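Local coordinates for putative hydrogenase expression/formation protein hupG (PDB 2QSI), which is of unproven function but belongs to the HupG/HyaE family and probably assists the expression or formation of a hydrogenase, at the interface of chains A and B. Numbering follows the deposited sequence. Chains: chain A/B, Putative hydrogenase expression/formation protein hupG.

Contact 1: the interface of chains A and B. Residues chain A 35, 95-97; chain B 100, 102, 125.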
ATOM      1  N   ILE A  35      -9.637   3.467  -2.913  1.00 12.74           N
ATOM      2  CA  ILE A  35      -8.492   3.877  -3.746  1.00 11.46           C
ATOM      3  C   ILE A  35      -8.447   5.406  -3.670  1.00 10.82           C
ATOM      4  O   ILE A  35      -9.485   6.081  -3.762  1.00 11.11           O
ATOM      5  CB  ILE A  35      -8.664   3.394  -5.214  1.00 11.82           C
ATOM      6  CG1 ILE A  35      -8.582   1.844  -5.353  1.00 14.02           C
ATOM      7  CG2 ILE A  35      -7.668   4.047  -6.155  1.00 11.34           C
ATOM      8  CD1 ILE A  35      -7.503   1.243  -4.583  1.00 19.41           C
ATOM      9  N   VAL A  95      -3.143   7.783  -8.788  1.00  8.56           N
ATOM     10  CA  VAL A  95      -4.133   6.847  -8.254  1.00  7.62           C
ATOM     11  C   VAL A  95      -3.380   5.805  -7.426  1.00  8.59           C
ATOM     12  O   VAL A  95      -2.527   5.062  -7.959  1.00  9.02           O
ATOM     13  CB  VAL A  95      -4.949   6.211  -9.363  1.00  7.80           C
ATOM     14  CG1 VAL A  95      -6.054   5.326  -8.773  1.00  8.60           C
ATOM     15  CG2 VAL A  95      -5.540   7.304 -10.274  1.00  8.43           C
ATOM     16  N   VAL A  96      -3.695   5.746  -6.140  1.00  9.35           N
ATOM     17  CA  VAL A  96      -2.884   4.990  -5.176  1.00  8.76           C
ATOM     18  C   VAL A  96      -3.748   3.985  -4.408  1.00  8.75           C
ATOM     19  O   VAL A  96      -4.748   4.373  -3.811  1.00  9.76           O
ATOM     20  CB  VAL A  96      -2.242   5.920  -4.145  1.00  8.56           C
ATOM     21  CG1 VAL A  96      -1.461   5.104  -3.127  1.00  7.59           C
ATOM     22  CG2 VAL A  96      -1.313   6.971  -4.800  1.00  9.58           C
ATOM     23  N   GLN A  97      -3.326   2.730  -4.366  1.00  9.05           N
ATOM     24  CA  GLN A  97      -4.012   1.731  -3.593  1.00 10.10           C
ATOM     25  C   GLN A  97      -3.354   1.644  -2.212  1.00  9.84           C
ATOM     26  O   GLN A  97      -2.147   1.412  -2.114  1.00  8.34           O
ATOM     27  CB  GLN A  97      -3.904   0.397  -4.312  1.00 10.24           C
ATOM     28  CG  GLN A  97      -4.684  -0.675  -3.709  1.00 12.26           C
ATOM     29  CD  GLN A  97      -4.612  -1.916  -4.528  1.00 14.05           C
ATOM     30  OE1 GLN A  97      -3.586  -2.569  -4.577  1.00 18.62           O
ATOM     31  NE2 GLN A  97      -5.711  -2.267  -5.157  1.00 16.92           N
TER
ATOM     32  N   ARG B 100       0.692   0.947  -3.263  1.00 12.32           N
ATOM     33  CA  ARG B 100       1.289   1.153  -4.573  1.00 13.19           C
ATOM     34  C   ARG B 100       0.528   2.087  -5.468  1.00 12.22           C
ATOM     35  O   ARG B 100      -0.697   2.239  -5.346  1.00 11.01           O
ATOM     36  CB  ARG B 100       1.427  -0.192  -5.248  1.00 13.67           C
ATOM     37  CG  ARG B 100       0.137  -0.838  -5.549  1.00 14.46           C
ATOM     38  CD  ARG B 100       0.382  -2.135  -6.288  1.00 16.71           C
ATOM     39  NE  ARG B 100      -0.766  -3.013  -6.171  1.00 19.94           N
ATOM     40  CZ  ARG B 100      -1.449  -3.536  -7.168  1.00 20.41           C
ATOM     41  NH1 ARG B 100      -1.140  -3.274  -8.428  1.00 23.91           N
ATOM     42  NH2 ARG B 100      -2.478  -4.320  -6.888  1.00 19.61           N
ATOM     43  N   LEU B 102      -1.229   2.853  -8.754  1.00 10.41           N
ATOM     44  CA  LEU B 102      -1.895   2.139  -9.875  1.00 10.38           C
ATOM     45  C   LEU B 102      -1.697   2.818 -11.210  1.00 10.40           C
ATOM     46  O   LEU B 102      -1.742   2.171 -12.258  1.00 11.47           O
ATOM     47  CB  LEU B 102      -3.403   2.013  -9.616  1.00 10.86           C
ATOM     48  CG  LEU B 102      -3.816   1.299  -8.331  1.00 12.01           C
ATOM     49  CD1 LEU B 102      -5.341   1.211  -8.266  1.00 14.71           C
ATOM     50  CD2 LEU B 102      -3.180  -0.080  -8.210  1.00 11.39           C
ATOM     51  N   VAL B 125      -7.542  -3.882 -10.903  1.00 26.54           N
ATOM     52  CA  VAL B 125      -7.695  -4.234  -9.483  1.00 26.83           C
ATOM     53  C   VAL B 125      -8.682  -5.360  -9.265  1.00 28.35           C
ATOM     54  O   VAL B 125      -8.398  -6.300  -8.525  1.00 28.61           O
ATOM     55  CB  VAL B 125      -8.129  -3.039  -8.631  1.00 27.20           C
ATOM     56  CG1 VAL B 125      -8.486  -3.488  -7.208  1.00 27.49           C
ATOM     57  CG2 VAL B 125      -7.022  -2.019  -8.625  1.00 24.28           C
TER
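The backbone amide N of B:Leu102 donates a 2.7 Å hydrogen bond to the carbonyl O of A:Val95, joining strand 100-106 of chain B to strand 92-97 of chain A. Two residues along, A:Gln97 and B:Arg100 form an antiparallel bridge with a bond in each direction: A:Gln97 N reaches B:Arg100 O at 2.8 Å, and B:Arg100 N reaches A:Gln97 O at 3.1 Å. The chains thus share a continuous piece of beta-sheet. Beside this ladder the A:Gln97 and B:Arg100 side chains run alongside each other in the same direction. A:Gln97 starts with CG anti to the backbone N (chi1 -174°) and stays extended, carrying its amide out beside the guanidinium; the two planes stand 76° apart. OE1 of A:Gln97 comes within 3.1 Å of B:Arg100 NH2, but the hydrogens are aimed away from it, so the pair is not a hydrogen bond; a mild electrostatic attraction is possible. The other arm of the amide, NE2, sits 3.7 Å from CG1 of B:Val125 and equally far from its CG2; this valine, near the end of helix 111-126, points its side chain against that of A:Gln97. B:Leu102 packs against the stem of A:Gln97: its CD2 lies 4.0 Å from CB and also over one face of its own chain's B:Arg100 guanidinium, near the rim. The other methyl of this leucine, CD1, rests 4.2 Å from CG2 of A:Ile35, a residue of the neighbouring strand 35-40.

Contact 2: the interface of chains A and B. Residues chain A 108, 114; chain B 49, 52-53, 56.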
ATOM      1  N   ILE A 108       2.305 -20.874  16.222  1.00 19.43           N
ATOM      2  CA  ILE A 108       3.140 -21.772  15.432  1.00 20.11           C
ATOM      3  C   ILE A 108       2.304 -22.862  14.770  1.00 19.92           C
ATOM      4  O   ILE A 108       1.604 -23.616  15.446  1.00 18.54           O
ATOM      5  CB  ILE A 108       4.234 -22.429  16.294  1.00 20.87           C
ATOM      6  CG1 ILE A 108       5.199 -23.225  15.414  1.00 22.66           C
ATOM      7  CG2 ILE A 108       3.611 -23.324  17.355  1.00 20.27           C
ATOM      8  CD1 ILE A 108       5.791 -22.423  14.276  1.00 24.65           C
ATOM      9  N   TYR A 114       0.827 -23.370   6.663  1.00 17.15           N
ATOM     10  CA  TYR A 114       1.414 -22.106   6.150  1.00 16.78           C
ATOM     11  C   TYR A 114       1.217 -22.003   4.645  1.00 15.87           C
ATOM     12  O   TYR A 114       0.763 -20.982   4.127  1.00 14.38           O
ATOM     13  CB  TYR A 114       2.900 -21.979   6.488  1.00 16.29           C
ATOM     14  CG  TYR A 114       3.140 -21.580   7.920  1.00 17.26           C
ATOM     15  CD1 TYR A 114       2.721 -20.319   8.394  1.00 18.07           C
ATOM     16  CD2 TYR A 114       3.730 -22.452   8.812  1.00 16.28           C
ATOM     17  CE1 TYR A 114       2.913 -19.952   9.725  1.00 18.42           C
ATOM     18  CE2 TYR A 114       3.904 -22.109  10.140  1.00 18.14           C
ATOM     19  CZ  TYR A 114       3.493 -20.858  10.599  1.00 15.87           C
ATOM     20  OH  TYR A 114       3.688 -20.511  11.914  1.00 17.34           O
TER
ATOM     21  N   GLU B  49       8.700 -20.347  20.877  1.00 11.79           N
ATOM     22  CA  GLU B  49       8.287 -21.020  19.635  1.00 12.49           C
ATOM     23  C   GLU B  49       8.414 -20.143  18.372  1.00 12.32           C
ATOM     24  O   GLU B  49       8.370 -20.668  17.256  1.00 12.99           O
ATOM     25  CB  GLU B  49       6.858 -21.567  19.781  1.00 13.90           C
ATOM     26  CG  GLU B  49       5.757 -20.495  19.842  1.00 17.36           C
ATOM     27  CD  GLU B  49       5.541 -19.825  21.218  1.00 20.94           C
ATOM     28  OE1 GLU B  49       6.290 -20.117  22.198  1.00 18.52           O
ATOM     29  OE2 GLU B  49       4.579 -19.017  21.294  1.00 24.08           O
ATOM     30  N   ASP B  52      10.960 -21.385  15.818  1.00 13.68           N
ATOM     31  CA  ASP B  52      10.471 -22.392  14.884  1.00 14.31           C
ATOM     32  C   ASP B  52       9.850 -21.716  13.665  1.00 13.37           C
ATOM     33  O   ASP B  52      10.043 -22.134  12.533  1.00 15.19           O
ATOM     34  CB  ASP B  52       9.451 -23.311  15.571  1.00 14.52           C
ATOM     35  CG  ASP B  52      10.027 -24.004  16.820  1.00 17.81           C
ATOM     36  OD1 ASP B  52      11.122 -24.579  16.735  1.00 22.33           O
ATOM     37  OD2 ASP B  52       9.409 -23.952  17.906  1.00 23.98           O
ATOM     38  N   LEU B  53       9.132 -20.634  13.884  1.00 13.08           N
ATOM     39  CA  LEU B  53       8.647 -19.830  12.772  1.00 13.56           C
ATOM     40  C   LEU B  53       9.778 -19.194  11.983  1.00 13.28           C
ATOM     41  O   LEU B  53       9.757 -19.172  10.740  1.00 14.68           O
ATOM     42  CB  LEU B  53       7.642 -18.755  13.271  1.00 13.73           C
ATOM     43  CG  LEU B  53       6.922 -17.898  12.221  1.00 13.95           C
ATOM     44  CD1 LEU B  53       6.262 -18.738  11.089  1.00 13.26           C
ATOM     45  CD2 LEU B  53       5.859 -16.993  12.882  1.00 12.53           C
ATOM     46  N   VAL B  56      11.113 -21.671   9.535  1.00 17.47           N
ATOM     47  CA  VAL B  56      10.229 -21.967   8.386  1.00 17.56           C
ATOM     48  C   VAL B  56      10.120 -20.790   7.382  1.00 16.83           C
ATOM     49  O   VAL B  56       9.943 -20.996   6.187  1.00 16.13           O
ATOM     50  CB  VAL B  56       8.779 -22.376   8.806  1.00 18.73           C
ATOM     51  CG1 VAL B  56       8.800 -23.453   9.840  1.00 21.94           C
ATOM     52  CG2 VAL B  56       7.994 -21.206   9.296  1.00 20.47           C
TER
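The phenol ring of A:Tyr114 turns one face toward helix 50-62 of chain B, where B:Leu53 and B:Val56, one helical turn apart, both sit on that side. CD1 of B:Leu53 lies over the hydroxyl end rather than the ring centre, 3.5 Å from CZ and, in a tight contact, 3.2 Å from the phenol OH. CG2 of B:Val56 stands farther off the same face, 4.3 Å from CE2. The tyrosine and leucine side chains meet at a slant. B:Leu53 holds CG anti to its amide nitrogen (chi1 -174°), which sends the CD1 branch out toward the tyrosine. At the hydroxyl edge of the ring, near its plane, CD1 of A:Ile108 lies 3.7 Å from OH of A:Tyr114 within the same chain, and the two residues lie next to each other against the first turns of the helix. A:Ile108 hides 71 Å² against chain B, the largest share in this patch. Its CG1 branch extends away from the backbone N (chi1 -173°) and brings CD1 down onto the helix backbone, 3.8 Å from B:Leu53 N. Replacing A:Tyr114 by alanine would probably leave B:Leu53 CD1 without the phenol it packs on and open a gap between helix 111-126 of one chain and helix 50-62 of the other. B:Glu49, just ahead of the helix, makes a looser contact, its carbonyl O 4.3 Å from A:Ile108 CD1 and its side-chain CG equally far from A:Ile108 CB. B:Asp52 contributes its methylene, not its carboxylate: CB lies 4.0 Å from A:Ile108 CD1.

Contact 1 and contact 2 lie about 33 Å apart, measured between the centres of their C-alpha atoms, and involve different residues. They share helix 111-126: its late part, from chain B, serves contact 1, while its beginning, from chain A, serves contact 2. In each chain strand 100-106 pairs with the partner's strand 92-97, beside the end of helix 111-126, while that helix's start and the preceding loop rest on helix 50-62. With two-fold twins of both contacts, this reciprocal packing suggests a C-terminal segment swapped between two thioredoxin-like subunits. The structure alone does not show whether the dimer forms in the cell.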